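Local coordinates for CYTH domain-containing protein (Pyrococcus horikoshii, PDB 2EEN) that is of unknown function but, as a CYTH-family member, probably binds or converts triphosphate-bearing compounds inside a tunnel-shaped beta barrel, at residues Y2-A10 against I146-L157; L105-K113 against I122-L130. All blocks are in the same frame, centred on the assembly; numbering follows the deposited sequence.

Overall arrangement
Two ways of holding a curved antiparallel sheet together meet in this CYTH domain: a helix packed onto it (contact 1) and direct strand pairing within it (contact 2). Strand 3-9 of contact 1 and the hairpin of contact 2 are separated in the sheet by strand 131-139 alone, and the centres of the two contacts lie about 18 Å apart. They nevertheless touch through the helix, where I156 CG2 comes to 4.0 Å from I122 CD1 and L157 CD2 to 4.2 Å from the same methyl. Along the chain, contact 2 is nested inside the loop that contact 1 closes. E3, E5 and K7 of contact 1 and K109, R111 and D125 of contact 2 are consistent with the lining of a CYTH tunnel.

Contact 1. Residues Y2-A10 against I146-L157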
loop_
_atom_site.group_PDB
_atom_site.type_symbol
_atom_site.label_atom_id
_atom_site.label_comp_id
_atom_site.label_asym_id
_atom_site.label_seq_id
_atom_site.Cartn_x
_atom_site.Cartn_y
_atom_site.Cartn_z
ATOM N N TYR A 2 -15.116 -9.949 -10.429
ATOM C CA TYR A 2 -15.296 -10.047 -8.957
ATOM C C TYR A 2 -15.043 -11.459 -8.474
ATOM O O TYR A 2 -15.289 -12.426 -9.195
ATOM C CB TYR A 2 -16.720 -9.647 -8.556
ATOM C CG TYR A 2 -17.081 -8.217 -8.871
ATOM C CD1 TYR A 2 -17.391 -7.827 -10.171
ATOM C CD2 TYR A 2 -17.107 -7.250 -7.866
ATOM C CE1 TYR A 2 -17.721 -6.507 -10.467
ATOM C CE2 TYR A 2 -17.434 -5.928 -8.149
ATOM C CZ TYR A 2 -17.740 -5.563 -9.451
ATOM O OH TYR A 2 -18.068 -4.255 -9.733
ATOM N N GLU A 3 -14.548 -11.569 -7.249
ATOM C CA GLU A 3 -14.289 -12.869 -6.652
ATOM C C GLU A 3 -15.530 -13.231 -5.855
ATOM O O GLU A 3 -15.772 -12.697 -4.772
ATOM C CB GLU A 3 -13.071 -12.810 -5.726
ATOM C CG GLU A 3 -12.669 -14.162 -5.156
ATOM C CD GLU A 3 -11.447 -14.079 -4.259
ATOM O OE1 GLU A 3 -10.923 -12.960 -4.058
ATOM O OE2 GLU A 3 -11.010 -15.136 -3.755
ATOM N N VAL A 4 -16.342 -14.112 -6.417
ATOM C CA VAL A 4 -17.548 -14.545 -5.742
ATOM C C VAL A 4 -17.133 -15.498 -4.640
ATOM O O VAL A 4 -16.398 -16.457 -4.879
ATOM C CB VAL A 4 -18.489 -15.265 -6.718
ATOM C CG1 VAL A 4 -19.725 -15.759 -5.990
ATOM C CG2 VAL A 4 -18.863 -14.318 -7.856
ATOM N N GLU A 5 -17.590 -15.237 -3.424
ATOM C CA GLU A 5 -17.231 -16.100 -2.319
ATOM C C GLU A 5 -18.397 -16.391 -1.396
ATOM O O GLU A 5 -19.204 -15.508 -1.084
ATOM C CB GLU A 5 -16.077 -15.485 -1.518
ATOM C CG GLU A 5 -15.663 -16.308 -0.301
ATOM C CD GLU A 5 -14.329 -15.872 0.285
ATOM O OE1 GLU A 5 -13.281 -16.159 -0.336
ATOM O OE2 GLU A 5 -14.327 -15.239 1.362
ATOM N N LEU A 6 -18.478 -17.647 -0.983
ATOM C CA LEU A 6 -19.498 -18.117 -0.061
ATOM C C LEU A 6 -18.783 -18.837 1.066
ATOM O O LEU A 6 -17.741 -19.458 0.857
ATOM C CB LEU A 6 -20.456 -19.100 -0.738
ATOM C CG LEU A 6 -21.426 -18.593 -1.795
ATOM C CD1 LEU A 6 -22.308 -19.755 -2.238
ATOM C CD2 LEU A 6 -22.273 -17.474 -1.226
ATOM N N LYS A 7 -19.349 -18.757 2.262
ATOM C CA LYS A 7 -18.763 -19.405 3.420
ATOM C C LYS A 7 -19.839 -20.109 4.222
ATOM O O LYS A 7 -20.969 -19.627 4.321
ATOM C CB LYS A 7 -18.059 -18.370 4.304
ATOM C CG LYS A 7 -17.531 -18.928 5.624
ATOM C CD LYS A 7 -16.562 -17.958 6.302
ATOM C CE LYS A 7 -17.257 -16.709 6.822
ATOM N NZ LYS A 7 -16.260 -15.742 7.385
ATOM N N GLY A 8 -19.480 -21.251 4.791
ATOM C CA GLY A 8 -20.407 -22.001 5.608
ATOM C C GLY A 8 -19.697 -22.556 6.824
ATOM O O GLY A 8 -18.470 -22.658 6.844
ATOM N N TYR A 9 -20.455 -22.884 7.862
ATOM C CA TYR A 9 -19.854 -23.466 9.049
ATOM C C TYR A 9 -19.533 -24.901 8.679
ATOM O O TYR A 9 -20.257 -25.514 7.892
ATOM C CB TYR A 9 -20.825 -23.426 10.235
ATOM C CG TYR A 9 -21.007 -22.044 10.803
ATOM C CD1 TYR A 9 -21.789 -21.095 10.146
ATOM C CD2 TYR A 9 -20.351 -21.663 11.971
ATOM C CE1 TYR A 9 -21.913 -19.801 10.635
ATOM C CE2 TYR A 9 -20.465 -20.369 12.467
ATOM C CZ TYR A 9 -21.245 -19.446 11.795
ATOM O OH TYR A 9 -21.347 -18.157 12.266
ATOM N N ALA A 10 -18.450 -25.435 9.229
ATOM C CA ALA A 10 -18.054 -26.800 8.919
ATOM C C ALA A 10 -17.766 -27.640 10.156
ATOM O O ALA A 10 -17.989 -27.209 11.291
ATOM C CB ALA A 10 -16.834 -26.792 7.989
ATOM N N ILE A 146 -22.635 -12.493 -10.991
ATOM C CA ILE A 146 -22.460 -12.974 -9.615
ATOM C C ILE A 146 -23.595 -13.904 -9.163
ATOM O O ILE A 146 -23.385 -14.960 -8.581
ATOM C CB ILE A 146 -22.399 -11.757 -8.690
ATOM C CG1 ILE A 146 -21.092 -10.989 -8.908
ATOM C CG2 ILE A 146 -22.443 -12.209 -7.219
ATOM C CD1 ILE A 146 -21.003 -9.745 -8.023
ATOM N N PRO A 147 -24.863 -13.535 -9.419
ATOM C CA PRO A 147 -25.966 -14.401 -8.999
ATOM C C PRO A 147 -25.830 -15.851 -9.463
ATOM O O PRO A 147 -25.998 -16.773 -8.669
ATOM C CB PRO A 147 -27.188 -13.700 -9.587
ATOM C CG PRO A 147 -26.806 -12.255 -9.465
ATOM C CD PRO A 147 -25.378 -12.266 -9.969
ATOM N N GLU A 148 -25.519 -16.050 -10.741
ATOM C CA GLU A 148 -25.356 -17.399 -11.286
ATOM C C GLU A 148 -24.229 -18.145 -10.575
ATOM O O GLU A 148 -24.379 -19.310 -10.197
ATOM C CB GLU A 148 -25.034 -17.344 -12.783
ATOM C CG GLU A 148 -26.122 -16.749 -13.658
ATOM C CD GLU A 148 -25.680 -16.592 -15.105
ATOM O OE1 GLU A 148 -25.409 -17.622 -15.762
ATOM O OE2 GLU A 148 -25.595 -15.439 -15.584
ATOM N N ALA A 149 -23.096 -17.466 -10.409
ATOM C CA ALA A 149 -21.938 -18.064 -9.751
ATOM C C ALA A 149 -22.261 -18.443 -8.313
ATOM O O ALA A 149 -21.854 -19.499 -7.839
ATOM C CB ALA A 149 -20.756 -17.102 -9.781
ATOM N N VAL A 150 -22.983 -17.572 -7.616
ATOM C CA VAL A 150 -23.347 -17.842 -6.238
ATOM C C VAL A 150 -24.181 -19.112 -6.175
ATOM O O VAL A 150 -23.957 -19.965 -5.327
ATOM C CB VAL A 150 -24.143 -16.669 -5.619
ATOM C CG1 VAL A 150 -24.728 -17.085 -4.275
ATOM C CG2 VAL A 150 -23.226 -15.463 -5.441
ATOM N N GLU A 151 -25.141 -19.241 -7.085
ATOM C CA GLU A 151 -25.991 -20.423 -7.111
ATOM C C GLU A 151 -25.150 -21.674 -7.340
ATOM O O GLU A 151 -25.350 -22.702 -6.691
ATOM C CB GLU A 151 -27.042 -20.291 -8.217
ATOM C CG GLU A 151 -27.899 -19.041 -8.093
ATOM C CD GLU A 151 -28.989 -18.963 -9.146
ATOM O OE1 GLU A 151 -28.687 -19.175 -10.340
ATOM O OE2 GLU A 151 -30.151 -18.678 -8.778
ATOM N N LYS A 152 -24.195 -21.573 -8.254
ATOM C CA LYS A 152 -23.323 -22.692 -8.571
ATOM C C LYS A 152 -22.482 -23.093 -7.363
ATOM O O LYS A 152 -22.378 -24.272 -7.024
ATOM C CB LYS A 152 -22.410 -22.309 -9.731
ATOM C CG LYS A 152 -21.383 -23.346 -10.081
ATOM C CD LYS A 152 -20.415 -22.785 -11.096
ATOM C CE LYS A 152 -19.397 -23.817 -11.491
ATOM N NZ LYS A 152 -20.021 -24.952 -12.229
ATOM N N LEU A 153 -21.882 -22.105 -6.711
ATOM C CA LEU A 153 -21.049 -22.388 -5.551
ATOM C C LEU A 153 -21.848 -22.860 -4.344
ATOM O O LEU A 153 -21.398 -23.728 -3.594
ATOM C CB LEU A 153 -20.210 -21.159 -5.190
ATOM C CG LEU A 153 -18.829 -21.085 -5.858
ATOM C CD1 LEU A 153 -18.925 -21.380 -7.351
ATOM C CD2 LEU A 153 -18.234 -19.702 -5.619
ATOM N N GLU A 154 -23.038 -22.297 -4.155
ATOM C CA GLU A 154 -23.860 -22.706 -3.032
ATOM C C GLU A 154 -24.215 -24.176 -3.213
ATOM O O GLU A 154 -24.214 -24.940 -2.255
ATOM C CB GLU A 154 -25.141 -21.872 -2.949
ATOM C CG GLU A 154 -25.871 -22.053 -1.632
ATOM C CD GLU A 154 -27.193 -21.315 -1.579
ATOM O OE1 GLU A 154 -27.235 -20.131 -1.977
ATOM O OE2 GLU A 154 -28.189 -21.917 -1.124
ATOM N N LYS A 155 -24.508 -24.568 -4.451
ATOM C CA LYS A 155 -24.854 -25.959 -4.733
ATOM C C LYS A 155 -23.702 -26.898 -4.390
ATOM O O LYS A 155 -23.903 -27.946 -3.779
ATOM C CB LYS A 155 -25.244 -26.136 -6.205
ATOM C CG LYS A 155 -25.579 -27.577 -6.573
ATOM C CD LYS A 155 -26.183 -27.676 -7.965
ATOM C CE LYS A 155 -26.795 -29.050 -8.188
ATOM N NZ LYS A 155 -27.480 -29.152 -9.506
ATOM N N ILE A 156 -22.487 -26.518 -4.775
ATOM C CA ILE A 156 -21.316 -27.338 -4.487
ATOM C C ILE A 156 -21.148 -27.548 -2.983
ATOM O O ILE A 156 -20.917 -28.668 -2.528
ATOM C CB ILE A 156 -20.041 -26.695 -5.068
ATOM C CG1 ILE A 156 -20.100 -26.735 -6.597
ATOM C CG2 ILE A 156 -18.807 -27.428 -4.572
ATOM C CD1 ILE A 156 -19.031 -25.912 -7.268
ATOM N N LEU A 157 -21.273 -26.476 -2.208
ATOM C CA LEU A 157 -21.135 -26.591 -0.761
ATOM C C LEU A 157 -22.253 -27.410 -0.121
ATOM O O LEU A 157 -21.998 -28.224 0.766
ATOM C CB LEU A 157 -21.076 -25.206 -0.114
ATOM C CG LEU A 157 -19.763 -24.473 -0.384
ATOM C CD1 LEU A 157 -19.719 -23.190 0.424
ATOM C CD2 LEU A 157 -18.595 -25.382 -0.018
#
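V4 and L6 of strand 3-9 carry most of the contact with helix 146-157, and the links between the segments are apolar. V4 spreads its two methyls over the first turns of the helix. Its CG1, anti to the backbone N (chi1 178°), meets V150 CG2 at 3.6 Å, the two valines crossing at about a right angle, while CG2 lies 3.9 Å from A149 CB and near CG1 of I146. L6 presents CD2 to the other valine branch, V150 CG1, at 3.9 Å. Toward the ends of the contact, I146 CD1 approaches the Y2 ring obliquely, and L157 CD1 sits 4.3 Å from L6 CB.

A second kind of packing sets a methyl against the helix backbone. L6 CD1 lies 3.3 Å from E154 N and 3.5 Å from V150 O; because these two atoms are hydrogen-bonded to each other within the helix, the methyl costs neither its polar partner.

The axes run 36° from parallel, and L153 and L157 continue the apolar layer onto I136 of strand 131-139. E3, E5 and K7 point away from the helix, K7 meeting Y170 in a cation-pi contact. Glutamate, glutamate and lysine at alternate positions form the ExExK signature of CYTH proteins, here on a strand whose opposite face is covered by a helix.

Contact 2. Residues L105-K113 against I122-L130; sequences LKVVKTREK and ITLDEVEGL
R111 sends CG anti to its amide nitrogen (chi1 166°) and then bends at chi3 (-74°), which lays the guanidinium side-on against D125, its partner across the strands. The two form a non-hydrogen-bonded pair of an antiparallel beta hairpin, strands 102-117 and 120-127, in the wall of the CYTH barrel. NE reaches D125 OD1 and NH2 reaches D125 OD2, each bond nearly straight and 2.9 Å long. Both oxygens are met on their syn sides and lie in the guanidinium plane, although the carboxylate is turned 29° against it.

Neighbours surround this salt bridge. T123 crosses R111 obliquely, its CG2 3.6 Å from R111 CD, and its hydroxyl gives a weak hydrogen bond to D125 OD1. K109 runs beside D125 and V127, sets CE above one guanidinium face, toward its rim, and carries its amine on to H30; Y170 OH also hydrogen-bonds D125 OD2. With an alanine in place of R111, D125 would probably lose its two-pronged mate and T123 the methylene arm it packs on. Such a cluster of charged groups is consistent with a tunnel lining.

The facing backbones pair T110 with E126 and E112 with L124, two mutual hydrogen bonds each. Where the strand gives way to a turn, E128 N still reaches V108 O at 2.8 Å, nearly in line with the carbonyl, and the E128 carboxylate folds over V108, E128 OE1 3.4 Å from V108 CB. Here a water bridges V108 N and E128 O. On the side of the sheet bearing T110 and E126, T110 OG1 packs 3.2 Å from E126 CB, and a second water lies 2.8 Å from both T110 OG1 and L124 O.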
loop_
_atom_site.group_PDB
_atom_site.type_symbol
_atom_site.label_atom_id
_atom_site.label_comp_id
_atom_site.label_asym_id
_atom_site.label_seq_id
_atom_site.Cartn_x
_atom_site.Cartn_y
_atom_site.Cartn_z
ATOM N N LEU A 105 -8.221 -6.059 15.111
ATOM C CA LEU A 105 -8.091 -7.429 15.579
ATOM C C LEU A 105 -7.198 -8.243 14.661
ATOM O O LEU A 105 -7.017 -7.906 13.487
ATOM C CB LEU A 105 -9.470 -8.085 15.637
ATOM C CG LEU A 105 -9.516 -9.433 16.359
ATOM C CD1 LEU A 105 -9.203 -9.241 17.835
ATOM C CD2 LEU A 105 -10.887 -10.042 16.193
ATOM N N LYS A 106 -6.636 -9.310 15.214
ATOM C CA LYS A 106 -5.792 -10.218 14.463
ATOM C C LYS A 106 -6.543 -11.531 14.325
ATOM O O LYS A 106 -6.982 -12.115 15.318
ATOM C CB LYS A 106 -4.479 -10.464 15.193
ATOM C CG LYS A 106 -3.490 -9.317 15.105
ATOM C CD LYS A 106 -2.076 -9.807 15.369
ATOM C CE LYS A 106 -1.412 -8.972 16.466
ATOM N NZ LYS A 106 -2.379 -8.249 17.344
ATOM N N VAL A 107 -6.690 -11.992 13.089
ATOM C CA VAL A 107 -7.392 -13.236 12.821
ATOM C C VAL A 107 -6.381 -14.266 12.351
ATOM O O VAL A 107 -5.662 -14.046 11.384
ATOM C CB VAL A 107 -8.481 -13.039 11.740
ATOM C CG1 VAL A 107 -9.225 -14.346 11.503
ATOM C CG2 VAL A 107 -9.447 -11.946 12.174
ATOM N N VAL A 108 -6.321 -15.390 13.056
ATOM C CA VAL A 108 -5.382 -16.451 12.720
ATOM C C VAL A 108 -6.119 -17.718 12.349
ATOM O O VAL A 108 -7.071 -18.106 13.023
ATOM C CB VAL A 108 -4.462 -16.764 13.910
ATOM C CG1 VAL A 108 -3.476 -17.859 13.532
ATOM C CG2 VAL A 108 -3.731 -15.508 14.341
ATOM N N LYS A 109 -5.677 -18.372 11.282
ATOM C CA LYS A 109 -6.328 -19.600 10.866
ATOM C C LYS A 109 -5.423 -20.446 9.990
ATOM O O LYS A 109 -4.361 -20.001 9.551
ATOM C CB LYS A 109 -7.594 -19.278 10.069
ATOM C CG LYS A 109 -7.293 -18.613 8.716
ATOM C CD LYS A 109 -8.557 -18.435 7.869
ATOM C CE LYS A 109 -8.232 -17.841 6.504
ATOM N NZ LYS A 109 -7.764 -16.424 6.596
ATOM N N THR A 110 -5.843 -21.684 9.765
ATOM C CA THR A 110 -5.121 -22.557 8.858
ATOM C C THR A 110 -6.129 -22.729 7.735
ATOM O O THR A 110 -7.339 -22.673 7.966
ATOM C CB THR A 110 -4.754 -23.921 9.481
ATOM O OG1 THR A 110 -5.930 -24.614 9.900
ATOM C CG2 THR A 110 -3.829 -23.717 10.663
ATOM N N ARG A 111 -5.636 -22.896 6.517
ATOM C CA ARG A 111 -6.515 -23.030 5.369
ATOM C C ARG A 111 -5.979 -24.096 4.437
ATOM O O ARG A 111 -4.850 -24.003 3.960
ATOM C CB ARG A 111 -6.645 -21.676 4.667
ATOM C CG ARG A 111 -7.257 -21.728 3.266
ATOM C CD ARG A 111 -7.604 -20.333 2.757
ATOM N NE ARG A 111 -8.789 -19.794 3.428
ATOM C CZ ARG A 111 -9.255 -18.559 3.265
ATOM N NH1 ARG A 111 -8.638 -17.706 2.452
ATOM N NH2 ARG A 111 -10.352 -18.177 3.909
ATOM N N GLU A 112 -6.789 -25.122 4.202
ATOM C CA GLU A 112 -6.398 -26.192 3.293
ATOM C C GLU A 112 -7.176 -25.901 2.019
ATOM O O GLU A 112 -8.402 -25.851 2.047
ATOM C CB GLU A 112 -6.787 -27.562 3.836
ATOM C CG GLU A 112 -5.882 -28.090 4.939
ATOM C CD GLU A 112 -6.365 -29.418 5.501
ATOM O OE1 GLU A 112 -6.885 -30.246 4.722
ATOM O OE2 GLU A 112 -6.217 -29.643 6.721
ATOM N N LYS A 113 -6.463 -25.706 0.914
ATOM C CA LYS A 113 -7.093 -25.392 -0.364
ATOM C C LYS A 113 -7.277 -26.628 -1.227
ATOM O O LYS A 113 -6.378 -27.464 -1.327
ATOM C CB LYS A 113 -6.251 -24.379 -1.137
ATOM C CG LYS A 113 -6.150 -23.002 -0.512
ATOM C CD LYS A 113 -5.383 -22.075 -1.449
ATOM C CE LYS A 113 -5.266 -20.666 -0.900
ATOM N NZ LYS A 113 -4.491 -19.805 -1.836
ATOM N N ILE A 122 -12.040 -24.540 -3.071
ATOM C CA ILE A 122 -12.671 -24.683 -1.765
ATOM C C ILE A 122 -11.586 -24.635 -0.706
ATOM O O ILE A 122 -10.499 -25.172 -0.899
ATOM C CB ILE A 122 -13.408 -26.033 -1.646
ATOM C CG1 ILE A 122 -14.839 -25.878 -2.147
ATOM C CG2 ILE A 122 -13.389 -26.535 -0.193
ATOM C CD1 ILE A 122 -15.571 -27.189 -2.244
ATOM N N THR A 123 -11.868 -23.991 0.419
ATOM C CA THR A 123 -10.882 -23.961 1.480
ATOM C C THR A 123 -11.489 -24.456 2.775
ATOM O O THR A 123 -12.640 -24.149 3.092
ATOM C CB THR A 123 -10.311 -22.546 1.694
ATOM O OG1 THR A 123 -11.362 -21.644 2.068
ATOM C CG2 THR A 123 -9.661 -22.058 0.416
ATOM N N LEU A 124 -10.723 -25.258 3.501
ATOM C CA LEU A 124 -11.173 -25.764 4.788
ATOM C C LEU A 124 -10.430 -24.882 5.773
ATOM O O LEU A 124 -9.203 -24.923 5.849
ATOM C CB LEU A 124 -10.769 -27.223 4.977
ATOM C CG LEU A 124 -11.250 -28.184 3.892
ATOM C CD1 LEU A 124 -10.908 -29.600 4.320
ATOM C CD2 LEU A 124 -12.753 -28.022 3.666
ATOM N N ASP A 125 -11.181 -24.069 6.509
ATOM C CA ASP A 125 -10.586 -23.138 7.460
ATOM C C ASP A 125 -10.764 -23.525 8.917
ATOM O O ASP A 125 -11.857 -23.867 9.344
ATOM C CB ASP A 125 -11.187 -21.740 7.286
ATOM C CG ASP A 125 -10.953 -21.155 5.912
ATOM O OD1 ASP A 125 -10.120 -21.691 5.145
ATOM O OD2 ASP A 125 -11.606 -20.137 5.606
ATOM N N GLU A 126 -9.673 -23.471 9.676
ATOM C CA GLU A 126 -9.715 -23.736 11.114
ATOM C C GLU A 126 -9.305 -22.385 11.674
ATOM O O GLU A 126 -8.126 -22.050 11.690
ATOM C CB GLU A 126 -8.690 -24.797 11.512
ATOM C CG GLU A 126 -8.710 -25.135 12.990
ATOM C CD GLU A 126 -9.984 -25.848 13.408
ATOM O OE1 GLU A 126 -10.198 -26.990 12.951
ATOM O OE2 GLU A 126 -10.771 -25.271 14.189
ATOM N N VAL A 127 -10.287 -21.611 12.122
ATOM C CA VAL A 127 -10.044 -20.261 12.617
ATOM C C VAL A 127 -9.932 -20.207 14.127
ATOM O O VAL A 127 -10.840 -20.633 14.838
ATOM C CB VAL A 127 -11.182 -19.330 12.158
ATOM C CG1 VAL A 127 -10.900 -17.892 12.547
ATOM C CG2 VAL A 127 -11.358 -19.464 10.643
ATOM N N GLU A 128 -8.814 -19.677 14.608
ATOM C CA GLU A 128 -8.596 -19.560 16.046
ATOM C C GLU A 128 -9.689 -18.681 16.646
ATOM O O GLU A 128 -9.985 -17.594 16.135
ATOM C CB GLU A 128 -7.221 -18.954 16.334
ATOM C CG GLU A 128 -6.060 -19.790 15.824
ATOM C CD GLU A 128 -4.728 -19.364 16.420
ATOM O OE1 GLU A 128 -4.662 -18.262 17.001
ATOM O OE2 GLU A 128 -3.747 -20.130 16.300
ATOM N N GLY A 129 -10.305 -19.170 17.715
ATOM C CA GLY A 129 -11.354 -18.410 18.368
ATOM C C GLY A 129 -12.740 -18.542 17.766
ATOM O O GLY A 129 -13.692 -17.985 18.311
ATOM N N LEU A 130 -12.866 -19.259 16.649
ATOM C CA LEU A 130 -14.166 -19.444 16.005
ATOM C C LEU A 130 -14.478 -20.894 15.658
ATOM O O LEU A 130 -15.593 -21.363 15.889
ATOM C CB LEU A 130 -14.273 -18.609 14.728
ATOM C CG LEU A 130 -14.346 -17.089 14.805
ATOM C CD1 LEU A 130 -14.544 -16.580 13.386
ATOM C CD2 LEU A 130 -15.507 -16.626 15.691
HETATM O O HOH W 1 -8.202 -15.569 15.302
HETATM O O HOH W 2 -7.388 -25.805 7.860
#